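Local coordinates for protein peroxidase (Cellulomonas bogoriensis 69B4 = DSM 16987, PDB 6QZO) that binds heme b and probably uses peroxide to oxidise its substrates, as a dye-decolorising-type peroxidase, at residues Met231-Ala237 and Thr356-Ala362; Glu252-Gly256 and Asp350-Trp355. One frame throughout, in Å; residues are numbered along the deposited sequence.

Contact 1 (Met231-Ala237 and Thr356-Ala362). With HEM (protoporphyrin IX containing Fe), chain I.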
ATOM      1  N   MET A 231       9.472   6.019 -21.343  1.00 20.46           N
ATOM      2  CA  MET A 231       9.176   5.304 -20.086  1.00 20.32           C
ATOM      3  C   MET A 231       8.748   3.883 -20.439  1.00 19.74           C
ATOM      4  O   MET A 231       7.875   3.736 -21.299  1.00 19.54           O
ATOM      5  CB  MET A 231       8.057   6.011 -19.325  1.00 20.58           C
ATOM      6  CG  MET A 231       7.524   5.216 -18.149  1.00 20.50           C
ATOM      7  SD  MET A 231       6.212   6.195 -17.357  1.00 21.32           S
ATOM      8  CE  MET A 231       5.478   4.941 -16.325  1.00 20.90           C
ATOM      9  N   VAL A 232       9.384   2.896 -19.807  1.00 19.29           N
ATOM     10  CA  VAL A 232       8.973   1.463 -19.846  1.00 18.56           C
ATOM     11  C   VAL A 232       8.463   1.094 -18.453  1.00 18.09           C
ATOM     12  O   VAL A 232       9.148   1.427 -17.477  1.00 18.30           O
ATOM     13  CB  VAL A 232      10.141   0.558 -20.260  1.00 18.50           C
ATOM     14  CG1 VAL A 232       9.833  -0.909 -20.013  1.00 18.32           C
ATOM     15  CG2 VAL A 232      10.538   0.794 -21.703  1.00 18.51           C
ATOM     16  N   VAL A 233       7.308   0.429 -18.393  1.00 17.34           N
ATOM     17  CA  VAL A 233       6.774  -0.225 -17.174  1.00 16.59           C
ATOM     18  C   VAL A 233       6.617  -1.713 -17.467  1.00 16.39           C
ATOM     19  O   VAL A 233       5.731  -2.056 -18.269  1.00 16.28           O
ATOM     20  CB  VAL A 233       5.436   0.393 -16.738  1.00 16.70           C
ATOM     21  CG1 VAL A 233       4.875  -0.253 -15.490  1.00 16.46           C
ATOM     22  CG2 VAL A 233       5.580   1.884 -16.524  1.00 16.90           C
ATOM     23  N   ARG A 234       7.477  -2.536 -16.855  1.00 16.15           N
ATOM     24  CA  ARG A 234       7.306  -4.004 -16.774  1.00 16.19           C
ATOM     25  C   ARG A 234       6.868  -4.350 -15.349  1.00 16.00           C
ATOM     26  O   ARG A 234       7.594  -3.997 -14.390  1.00 16.76           O
ATOM     27  CB  ARG A 234       8.609  -4.729 -17.098  1.00 16.36           C
ATOM     28  CG  ARG A 234       9.211  -4.374 -18.443  1.00 16.68           C
ATOM     29  CD  ARG A 234       8.574  -5.109 -19.599  1.00 16.81           C
ATOM     30  NE  ARG A 234       9.099  -6.430 -19.807  1.00 17.09           N
ATOM     31  CZ  ARG A 234       8.772  -7.231 -20.810  1.00 17.07           C
ATOM     32  NH1 ARG A 234       7.852  -6.884 -21.699  1.00 17.19           N
ATOM     33  NH2 ARG A 234       9.369  -8.405 -20.880  1.00 17.14           N
ATOM     34  N   ARG A 235       5.705  -4.970 -15.218  1.00 15.85           N
ATOM     35  CA  ARG A 235       5.257  -5.635 -13.971  1.00 15.84           C
ATOM     36  C   ARG A 235       5.905  -7.015 -13.972  1.00 16.48           C
ATOM     37  O   ARG A 235       5.545  -7.832 -14.851  1.00 17.22           O
ATOM     38  CB  ARG A 235       3.732  -5.731 -13.943  1.00 15.36           C
ATOM     39  CG  ARG A 235       3.159  -6.053 -12.576  1.00 15.17           C
ATOM     40  CD  ARG A 235       1.655  -6.176 -12.620  1.00 14.85           C
ATOM     41  NE  ARG A 235       1.065  -6.564 -11.350  1.00 14.77           N
ATOM     42  CZ  ARG A 235       0.883  -5.768 -10.301  1.00 14.61           C
ATOM     43  NH1 ARG A 235       1.280  -4.506 -10.321  1.00 14.34           N
ATOM     44  NH2 ARG A 235       0.299  -6.235  -9.208  1.00 14.86           N
ATOM     45  N   ILE A 236       6.878  -7.250 -13.095  1.00 16.79           N
ATOM     46  CA  ILE A 236       7.666  -8.517 -13.124  1.00 17.45           C
ATOM     47  C   ILE A 236       7.400  -9.252 -11.813  1.00 17.67           C
ATOM     48  O   ILE A 236       7.827  -8.763 -10.756  1.00 17.47           O
ATOM     49  CB  ILE A 236       9.169  -8.287 -13.385  1.00 17.49           C
ATOM     50  CG1 ILE A 236       9.404  -7.297 -14.527  1.00 17.31           C
ATOM     51  CG2 ILE A 236       9.849  -9.616 -13.669  1.00 17.85           C
ATOM     52  CD1 ILE A 236      10.869  -6.965 -14.746  1.00 17.62           C
ATOM     53  N   ALA A 237       6.698 -10.388 -11.920  1.00 17.96           N
ATOM     54  CA  ALA A 237       6.293 -11.234 -10.783  1.00 18.18           C
ATOM     55  C   ALA A 237       7.510 -12.020 -10.287  1.00 18.23           C
ATOM     56  O   ALA A 237       8.334 -12.469 -11.140  1.00 18.47           O
ATOM     57  CB  ALA A 237       5.184 -12.139 -11.215  1.00 18.49           C
ATOM     58  N   THR A 356      11.586 -15.269 -11.935  1.00 19.53           N
ATOM     59  CA  THR A 356      10.873 -14.027 -12.298  1.00 18.81           C
ATOM     60  C   THR A 356      10.153 -14.263 -13.623  1.00 18.40           C
ATOM     61  O   THR A 356      10.584 -15.150 -14.356  1.00 18.58           O
ATOM     62  CB  THR A 356      11.836 -12.838 -12.427  1.00 18.57           C
ATOM     63  OG1 THR A 356      12.676 -13.123 -13.541  1.00 18.66           O
ATOM     64  CG2 THR A 356      12.667 -12.590 -11.186  1.00 18.57           C
ATOM     65  N   PHE A 357       9.099 -13.497 -13.911  1.00 17.78           N
ATOM     66  CA  PHE A 357       8.419 -13.523 -15.226  1.00 17.72           C
ATOM     67  C   PHE A 357       7.639 -12.230 -15.424  1.00 16.89           C
ATOM     68  O   PHE A 357       6.983 -11.744 -14.517  1.00 16.65           O
ATOM     69  CB  PHE A 357       7.606 -14.809 -15.408  1.00 18.58           C
ATOM     70  CG  PHE A 357       6.576 -15.139 -14.350  1.00 19.18           C
ATOM     71  CD1 PHE A 357       6.900 -15.936 -13.263  1.00 19.40           C
ATOM     72  CD2 PHE A 357       5.261 -14.714 -14.491  1.00 19.40           C
ATOM     73  CE1 PHE A 357       5.947 -16.234 -12.297  1.00 20.12           C
ATOM     74  CE2 PHE A 357       4.298 -15.037 -13.534  1.00 19.79           C
ATOM     75  CZ  PHE A 357       4.640 -15.796 -12.435  1.00 20.00           C
ATOM     76  N   PRO A 358       7.727 -11.600 -16.625  1.00 16.61           N
ATOM     77  CA  PRO A 358       6.985 -10.374 -16.902  1.00 15.81           C
ATOM     78  C   PRO A 358       5.501 -10.692 -17.105  1.00 15.40           C
ATOM     79  O   PRO A 358       5.204 -11.575 -17.888  1.00 15.74           O
ATOM     80  CB  PRO A 358       7.613  -9.847 -18.205  1.00 16.01           C
ATOM     81  CG  PRO A 358       8.818 -10.717 -18.461  1.00 16.38           C
ATOM     82  CD  PRO A 358       8.529 -12.036 -17.784  1.00 16.56           C
ATOM     83  N   VAL A 359       4.623  -9.974 -16.400  1.00 14.89           N
ATOM     84  CA  VAL A 359       3.140 -10.147 -16.515  1.00 14.63           C
ATOM     85  C   VAL A 359       2.493  -8.865 -17.058  1.00 13.96           C
ATOM     86  O   VAL A 359       1.283  -8.914 -17.350  1.00 14.34           O
ATOM     87  CB  VAL A 359       2.513 -10.608 -15.188  1.00 14.70           C
ATOM     88  CG1 VAL A 359       3.021 -11.996 -14.817  1.00 15.15           C
ATOM     89  CG2 VAL A 359       2.748  -9.629 -14.045  1.00 14.39           C
ATOM     90  N   GLY A 360       3.263  -7.794 -17.249  1.00 13.20           N
ATOM     91  CA  GLY A 360       2.765  -6.524 -17.802  1.00 12.88           C
ATOM     92  C   GLY A 360       3.857  -5.752 -18.512  1.00 12.59           C
ATOM     93  O   GLY A 360       4.993  -5.770 -18.012  1.00 12.41           O
ATOM     94  N   SER A 361       3.510  -5.090 -19.624  1.00 12.50           N
ATOM     95  CA  SER A 361       4.443  -4.277 -20.442  1.00 12.34           C
ATOM     96  C   SER A 361       3.716  -3.055 -21.000  1.00 12.15           C
ATOM     97  O   SER A 361       2.633  -3.215 -21.651  1.00 12.18           O
ATOM     98  CB  SER A 361       5.057  -5.074 -21.558  1.00 12.60           C
ATOM     99  OG  SER A 361       6.246  -4.420 -22.022  1.00 12.56           O
ATOM    100  N   ALA A 362       4.293  -1.863 -20.788  1.00 11.80           N
ATOM    101  CA  ALA A 362       3.772  -0.607 -21.349  1.00 11.76           C
ATOM    102  C   ALA A 362       4.933   0.312 -21.721  1.00 11.84           C
ATOM    103  O   ALA A 362       5.911   0.403 -20.932  1.00 11.89           O
ATOM    104  CB  ALA A 362       2.862   0.018 -20.349  1.00 11.61           C
TER
HETATM  105  CHA HEM I 401      20.886  -5.040 -11.850  1.00 21.48           C
HETATM  106  CHB HEM I 401      17.276  -7.393  -9.708  1.00 20.86           C
HETATM  107  CHC HEM I 401      14.780  -7.304 -13.843  1.00 21.18           C
HETATM  108  CHD HEM I 401      18.213  -4.592 -15.869  1.00 21.01           C
HETATM  109  C1A HEM I 401      20.126  -5.713 -10.933  1.00 21.52           C
HETATM  110  C2A HEM I 401      20.578  -6.088  -9.634  1.00 22.09           C
HETATM  111  C3A HEM I 401      19.561  -6.764  -9.042  1.00 22.42           C
HETATM  112  C4A HEM I 401      18.481  -6.777  -9.952  1.00 21.66           C
HETATM  113  CMA HEM I 401      19.548  -7.383  -7.657  1.00 22.73           C
HETATM  114  CAA HEM I 401      21.953  -5.846  -9.037  1.00 22.01           C
HETATM  115  CBA HEM I 401      22.075  -4.519  -8.289  1.00 22.17           C
HETATM  116  CGA HEM I 401      22.085  -3.394  -9.272  1.00 22.43           C
HETATM  117  O1A HEM I 401      20.976  -2.857  -9.545  1.00 22.60           O
HETATM  118  O2A HEM I 401      23.172  -3.031  -9.804  1.00 22.60           O
HETATM  119  C1B HEM I 401      16.296  -7.566 -10.677  1.00 20.63           C
HETATM  120  C2B HEM I 401      15.088  -8.264 -10.405  1.00 21.56           C
HETATM  121  C3B HEM I 401      14.367  -8.253 -11.575  1.00 20.70           C
HETATM  122  C4B HEM I 401      15.202  -7.528 -12.542  1.00 20.59           C
HETATM  123  CMB HEM I 401      14.685  -8.877  -9.067  1.00 20.86           C
HETATM  124  CAB HEM I 401      13.011  -8.752 -11.878  1.00 20.57           C
HETATM  125  CBB HEM I 401      12.134  -9.126 -10.947  1.00 20.77           C
HETATM  126  C1C HEM I 401      15.477  -6.552 -14.760  1.00 20.77           C
HETATM  127  C2C HEM I 401      15.039  -6.308 -16.061  1.00 20.54           C
HETATM  128  C3C HEM I 401      15.994  -5.538 -16.682  1.00 20.97           C
HETATM  129  C4C HEM I 401      17.046  -5.307 -15.709  1.00 20.39           C
HETATM  130  CMC HEM I 401      13.777  -6.774 -16.735  1.00 20.55           C
HETATM  131  CAC HEM I 401      15.713  -5.153 -18.090  1.00 21.34           C
HETATM  132  CBC HEM I 401      16.477  -4.420 -18.853  1.00 21.86           C
HETATM  133  C1D HEM I 401      19.233  -4.509 -14.900  1.00 20.53           C
HETATM  134  C2D HEM I 401      20.481  -3.759 -15.134  1.00 21.30           C
HETATM  135  C3D HEM I 401      21.234  -3.899 -14.028  1.00 22.12           C
HETATM  136  C4D HEM I 401      20.423  -4.727 -13.119  1.00 21.52           C
HETATM  137  CMD HEM I 401      20.930  -2.991 -16.366  1.00 20.80           C
HETATM  138  CAD HEM I 401      22.628  -3.307 -13.790  1.00 22.82           C
HETATM  139  CBD HEM I 401      23.724  -4.282 -14.268  1.00 23.71           C
HETATM  140  CGD HEM I 401      25.158  -3.781 -14.134  1.00 24.49           C
HETATM  141  O1D HEM I 401      25.637  -2.988 -14.972  1.00 24.26           O
HETATM  142  O2D HEM I 401      25.909  -4.178 -13.198  1.00 25.66           O
HETATM  143  NA  HEM I 401      18.843  -6.140 -11.110  1.00 21.20           N
HETATM  144  NB  HEM I 401      16.324  -7.156 -11.946  1.00 20.73           N
HETATM  145  NC  HEM I 401      16.687  -5.959 -14.550  1.00 20.30           N
HETATM  146  ND  HEM I 401      19.257  -5.064 -13.680  1.00 21.05           N
HETATM  147 FE   HEM I 401      17.907  -6.101 -12.857  1.00 20.92          FE

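Contact 2 (Glu252-Gly256 and Asp350-Trp355). With HEM (protoporphyrin IX containing Fe), chain I.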
ATOM      1  N   GLU A 252      22.908 -15.731  -4.737  1.00 25.91           N
ATOM      2  CA  GLU A 252      23.996 -14.760  -4.999  1.00 25.53           C
ATOM      3  C   GLU A 252      24.580 -15.040  -6.388  1.00 25.15           C
ATOM      4  O   GLU A 252      24.803 -14.071  -7.140  1.00 24.97           O
ATOM      5  CB  GLU A 252      25.019 -14.820  -3.869  1.00 26.03           C
ATOM      6  CG  GLU A 252      24.458 -14.265  -2.571  1.00 25.79           C
ATOM      7  CD  GLU A 252      25.400 -14.267  -1.384  1.00 26.53           C
ATOM      8  OE1 GLU A 252      26.334 -15.091  -1.389  1.00 27.75           O
ATOM      9  OE2 GLU A 252      25.209 -13.436  -0.470  1.00 26.07           O
ATOM     10  N   ALA A 253      24.767 -16.309  -6.735  1.00 25.04           N
ATOM     11  CA  ALA A 253      25.291 -16.719  -8.057  1.00 25.15           C
ATOM     12  C   ALA A 253      24.331 -16.235  -9.157  1.00 24.36           C
ATOM     13  O   ALA A 253      24.831 -15.824 -10.224  1.00 23.90           O
ATOM     14  CB  ALA A 253      25.513 -18.206  -8.112  1.00 25.43           C
ATOM     15  N   THR A 254      23.015 -16.274  -8.885  1.00 24.02           N
ATOM     16  CA  THR A 254      21.924 -15.930  -9.833  1.00 23.34           C
ATOM     17  C   THR A 254      22.086 -14.476 -10.297  1.00 23.25           C
ATOM     18  O   THR A 254      21.921 -14.214 -11.492  1.00 22.78           O
ATOM     19  CB  THR A 254      20.540 -16.177  -9.217  1.00 22.65           C
ATOM     20  OG1 THR A 254      20.335 -17.581  -9.073  1.00 22.93           O
ATOM     21  CG2 THR A 254      19.404 -15.646 -10.073  1.00 21.84           C
ATOM     22  N   ILE A 255      22.429 -13.583  -9.372  1.00 23.56           N
ATOM     23  CA  ILE A 255      22.558 -12.117  -9.608  1.00 23.65           C
ATOM     24  C   ILE A 255      24.002 -11.764  -9.972  1.00 24.28           C
ATOM     25  O   ILE A 255      24.176 -10.925 -10.865  1.00 24.33           O
ATOM     26  CB  ILE A 255      22.076 -11.340  -8.369  1.00 23.46           C
ATOM     27  CG1 ILE A 255      20.588 -11.582  -8.107  1.00 22.91           C
ATOM     28  CG2 ILE A 255      22.402  -9.849  -8.487  1.00 23.38           C
ATOM     29  CD1 ILE A 255      19.671 -11.159  -9.225  1.00 22.62           C
ATOM     30  N   GLY A 256      24.972 -12.355  -9.269  1.00 25.12           N
ATOM     31  CA  GLY A 256      26.407 -12.023  -9.333  1.00 25.55           C
ATOM     32  C   GLY A 256      26.829 -11.071  -8.222  1.00 26.06           C
ATOM     33  O   GLY A 256      27.956 -10.568  -8.298  1.00 26.07           O
ATOM     34  N   ASP A 350      19.499 -15.649 -18.831  1.00 23.04           N
ATOM     35  CA  ASP A 350      19.609 -15.011 -17.494  1.00 22.51           C
ATOM     36  C   ASP A 350      19.123 -16.026 -16.452  1.00 22.30           C
ATOM     37  O   ASP A 350      17.979 -16.475 -16.575  1.00 22.42           O
ATOM     38  CB  ASP A 350      18.820 -13.696 -17.437  1.00 21.68           C
ATOM     39  CG  ASP A 350      18.982 -12.945 -16.130  1.00 21.43           C
ATOM     40  OD1 ASP A 350      19.705 -13.443 -15.244  1.00 21.54           O
ATOM     41  OD2 ASP A 350      18.366 -11.874 -15.990  1.00 21.42           O
ATOM     42  N   LEU A 351      19.959 -16.377 -15.470  1.00 22.43           N
ATOM     43  CA  LEU A 351      19.598 -17.357 -14.405  1.00 22.27           C
ATOM     44  C   LEU A 351      18.328 -16.887 -13.674  1.00 21.59           C
ATOM     45  O   LEU A 351      17.492 -17.730 -13.315  1.00 21.88           O
ATOM     46  CB  LEU A 351      20.774 -17.495 -13.438  1.00 22.61           C
ATOM     47  CG  LEU A 351      21.980 -18.277 -13.962  1.00 22.90           C
ATOM     48  CD1 LEU A 351      23.079 -18.277 -12.906  1.00 23.12           C
ATOM     49  CD2 LEU A 351      21.600 -19.706 -14.359  1.00 23.00           C
ATOM     50  N   LEU A 352      18.182 -15.574 -13.496  1.00 20.86           N
ATOM     51  CA  LEU A 352      17.066 -14.908 -12.775  1.00 20.11           C
ATOM     52  C   LEU A 352      15.711 -15.225 -13.434  1.00 19.95           C
ATOM     53  O   LEU A 352      14.694 -15.215 -12.711  1.00 18.62           O
ATOM     54  CB  LEU A 352      17.329 -13.400 -12.773  1.00 19.66           C
ATOM     55  CG  LEU A 352      16.340 -12.554 -11.972  1.00 19.14           C
ATOM     56  CD1 LEU A 352      16.349 -12.949 -10.507  1.00 19.42           C
ATOM     57  CD2 LEU A 352      16.643 -11.082 -12.101  1.00 18.90           C
ATOM     58  N   ASN A 353      15.692 -15.488 -14.745  1.00 20.46           N
ATOM     59  CA  ASN A 353      14.446 -15.807 -15.499  1.00 20.78           C
ATOM     60  C   ASN A 353      13.748 -17.034 -14.914  1.00 21.63           C
ATOM     61  O   ASN A 353      12.563 -17.208 -15.235  1.00 21.72           O
ATOM     62  CB  ASN A 353      14.712 -16.076 -16.986  1.00 20.77           C
ATOM     63  CG  ASN A 353      15.003 -14.816 -17.760  1.00 20.65           C
ATOM     64  OD1 ASN A 353      14.610 -13.720 -17.357  1.00 20.14           O
ATOM     65  ND2 ASN A 353      15.704 -14.959 -18.869  1.00 21.10           N
ATOM     66  N   GLU A 354      14.452 -17.876 -14.137  1.00 22.73           N
ATOM     67  CA  GLU A 354      13.859 -19.116 -13.568  1.00 23.49           C
ATOM     68  C   GLU A 354      12.924 -18.774 -12.394  1.00 22.46           C
ATOM     69  O   GLU A 354      12.097 -19.630 -12.055  1.00 22.78           O
ATOM     70  CB  GLU A 354      14.962 -20.099 -13.172  1.00 25.20           C
ATOM     71  CG  GLU A 354      14.443 -21.467 -12.703  1.00 26.46           C
ATOM     72  CD  GLU A 354      15.513 -22.555 -12.626  1.00 28.12           C
ATOM     73  OE1 GLU A 354      16.614 -22.363 -13.245  1.00 29.43           O
ATOM     74  OE2 GLU A 354      15.266 -23.609 -11.968  1.00 29.28           O
ATOM     75  N   TRP A 355      13.044 -17.580 -11.804  1.00 21.50           N
ATOM     76  CA  TRP A 355      12.313 -17.178 -10.563  1.00 21.00           C
ATOM     77  C   TRP A 355      11.583 -15.838 -10.731  1.00 20.33           C
ATOM     78  O   TRP A 355      11.003 -15.365  -9.755  1.00 20.97           O
ATOM     79  CB  TRP A 355      13.279 -17.164  -9.374  1.00 21.18           C
ATOM     80  CG  TRP A 355      13.899 -18.515  -9.196  1.00 21.84           C
ATOM     81  CD1 TRP A 355      13.281 -19.640  -8.735  1.00 22.16           C
ATOM     82  CD2 TRP A 355      15.210 -18.921  -9.617  1.00 22.32           C
ATOM     83  NE1 TRP A 355      14.127 -20.712  -8.810  1.00 22.90           N
ATOM     84  CE2 TRP A 355      15.324 -20.298  -9.338  1.00 22.93           C
ATOM     85  CE3 TRP A 355      16.297 -18.253 -10.188  1.00 22.50           C
ATOM     86  CZ2 TRP A 355      16.478 -21.024  -9.619  1.00 23.86           C
ATOM     87  CZ3 TRP A 355      17.448 -18.965 -10.445  1.00 23.17           C
ATOM     88  CH2 TRP A 355      17.535 -20.326 -10.165  1.00 23.76           C
TER
HETATM   89  CHA HEM I 401      20.886  -5.040 -11.850  1.00 21.48           C
HETATM   90  CHB HEM I 401      17.276  -7.393  -9.708  1.00 20.86           C
HETATM   91  CHC HEM I 401      14.780  -7.304 -13.843  1.00 21.18           C
HETATM   92  CHD HEM I 401      18.213  -4.592 -15.869  1.00 21.01           C
HETATM   93  C1A HEM I 401      20.126  -5.713 -10.933  1.00 21.52           C
HETATM   94  C2A HEM I 401      20.578  -6.088  -9.634  1.00 22.09           C
HETATM   95  C3A HEM I 401      19.561  -6.764  -9.042  1.00 22.42           C
HETATM   96  C4A HEM I 401      18.481  -6.777  -9.952  1.00 21.66           C
HETATM   97  CMA HEM I 401      19.548  -7.383  -7.657  1.00 22.73           C
HETATM   98  CAA HEM I 401      21.953  -5.846  -9.037  1.00 22.01           C
HETATM   99  CBA HEM I 401      22.075  -4.519  -8.289  1.00 22.17           C
HETATM  100  CGA HEM I 401      22.085  -3.394  -9.272  1.00 22.43           C
HETATM  101  O1A HEM I 401      20.976  -2.857  -9.545  1.00 22.60           O
HETATM  102  O2A HEM I 401      23.172  -3.031  -9.804  1.00 22.60           O
HETATM  103  C1B HEM I 401      16.296  -7.566 -10.677  1.00 20.63           C
HETATM  104  C2B HEM I 401      15.088  -8.264 -10.405  1.00 21.56           C
HETATM  105  C3B HEM I 401      14.367  -8.253 -11.575  1.00 20.70           C
HETATM  106  C4B HEM I 401      15.202  -7.528 -12.542  1.00 20.59           C
HETATM  107  CMB HEM I 401      14.685  -8.877  -9.067  1.00 20.86           C
HETATM  108  CAB HEM I 401      13.011  -8.752 -11.878  1.00 20.57           C
HETATM  109  CBB HEM I 401      12.134  -9.126 -10.947  1.00 20.77           C
HETATM  110  C1C HEM I 401      15.477  -6.552 -14.760  1.00 20.77           C
HETATM  111  C2C HEM I 401      15.039  -6.308 -16.061  1.00 20.54           C
HETATM  112  C3C HEM I 401      15.994  -5.538 -16.682  1.00 20.97           C
HETATM  113  C4C HEM I 401      17.046  -5.307 -15.709  1.00 20.39           C
HETATM  114  CMC HEM I 401      13.777  -6.774 -16.735  1.00 20.55           C
HETATM  115  CAC HEM I 401      15.713  -5.153 -18.090  1.00 21.34           C
HETATM  116  CBC HEM I 401      16.477  -4.420 -18.853  1.00 21.86           C
HETATM  117  C1D HEM I 401      19.233  -4.509 -14.900  1.00 20.53           C
HETATM  118  C2D HEM I 401      20.481  -3.759 -15.134  1.00 21.30           C
HETATM  119  C3D HEM I 401      21.234  -3.899 -14.028  1.00 22.12           C
HETATM  120  C4D HEM I 401      20.423  -4.727 -13.119  1.00 21.52           C
HETATM  121  CMD HEM I 401      20.930  -2.991 -16.366  1.00 20.80           C
HETATM  122  CAD HEM I 401      22.628  -3.307 -13.790  1.00 22.82           C
HETATM  123  CBD HEM I 401      23.724  -4.282 -14.268  1.00 23.71           C
HETATM  124  CGD HEM I 401      25.158  -3.781 -14.134  1.00 24.49           C
HETATM  125  O1D HEM I 401      25.637  -2.988 -14.972  1.00 24.26           O
HETATM  126  O2D HEM I 401      25.909  -4.178 -13.198  1.00 25.66           O
HETATM  127  NA  HEM I 401      18.843  -6.140 -11.110  1.00 21.20           N
HETATM  128  NB  HEM I 401      16.324  -7.156 -11.946  1.00 20.73           N
HETATM  129  NC  HEM I 401      16.687  -5.959 -14.550  1.00 20.30           N
HETATM  130  ND  HEM I 401      19.257  -5.064 -13.680  1.00 21.05           N
HETATM  131 FE   HEM I 401      17.907  -6.101 -12.857  1.00 20.92          FE

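Contact 1 (Met231-Ala237 and Thr356-Ala362)
Ala237, Arg234 and Arg235 lose the most surface where strands Met231-Ala237 and Thr356-Ala362 pair antiparallel. The pair joins inner strand 229-238 to strand 356-366, outermost within this chain, in the four-stranded sheet of the ferredoxin-like C-terminal half. Ala237 N donates to Phe357 O at 2.9 Å, and Phe357 N to Ala237 O at 3.1 Å. Ala237 CB sits over the Phe357 ring, 4.0 Å from its centroid, in a CH-pi contact. At a classic beta bulge, Arg235 O accepts from Val359 N at 2.8 Å and weakly from Gly360 N at 3.3 Å. A CB on Gly360 would crowd Arg235 CB. Arg235 NH1 is hydrogen-bonded to Gln176 OE1, and the guanidinium makes cation-pi contacts with Tyr312 and Trp138. The Arg234 side chain leaves on the other face, with that of Ser361. Its NH1 donates to Ser361 OG at 3.0 Å, its guanidinium lies against Pro358, and NH2 forms a salt bridge with Asp132. In the heme pocket, Ile236 CD1 approaches HEM CMC and Thr356 CG2 HEM CBB, both at 3.5 Å. Main-chain bonds thus set the pairing, apolar groups face the heme, and both buried arginines find partners outside the strands.

Contact 2 (Glu252-Gly256 and Asp350-Trp355)
Ala253 begins the contact on the helix side. Its carbonyl O lies 4.0 Å from Leu351 CD1. Thr254 comes next and carries most of the helix side of the interface. Its CG2 packs on the start of the 3-10 segment 351-354, 3.6 Å from Leu352 N and 4.1 Å from Leu351 CB. Its OG1 is 3.5 Å from Trp355 CZ3, while the hydroxyl is hydrogen-bonded to Ala250 O within its own helix. Ile255 has its CA-to-CB bond pointing away, but the side chain end returns. Ile255 CD1 meets Leu352 CD1 at 4.0 Å. Both residues also touch the heme: Ile255 CG2 is 3.9 Å from HEM CMA, and Leu352 CD2 is 3.6 Å from HEM C2B. Within the second segment, Asp350 OD1 accepts from Leu352 N at 3.1 Å, an Asx turn at the start of the 3-10 segment. The other carboxylate oxygen, OD2, is hydrogen-bonded to ND1 of His292, the axial ligand of the heme iron. An aspartate bonded to the proximal histidine, beside an apolar wall against the porphyrin, is typical of the proximal heme pocket of heme peroxidases.

How the contacts relate
Along the chain, strand 229-238 comes first and supplies Met231-Ala237 of contact 1. Helix 248-255 follows and gives Glu252-Gly256 of contact 2. The chain then runs through His292 and strands 306-314 and 323-332, and returns at Asp350-Trp355 to close contact 2. Thr356-Ala362 follows directly and closes contact 1, so the loop of contact 2 lies wholly within that of contact 1. Their centres are about 17 Å apart. Contact 1 joins a central strand of the second four-stranded antiparallel sheet to its outermost strand 356-366. Contact 2 ties a helix to the turn leading into that strand. Both border the same heme.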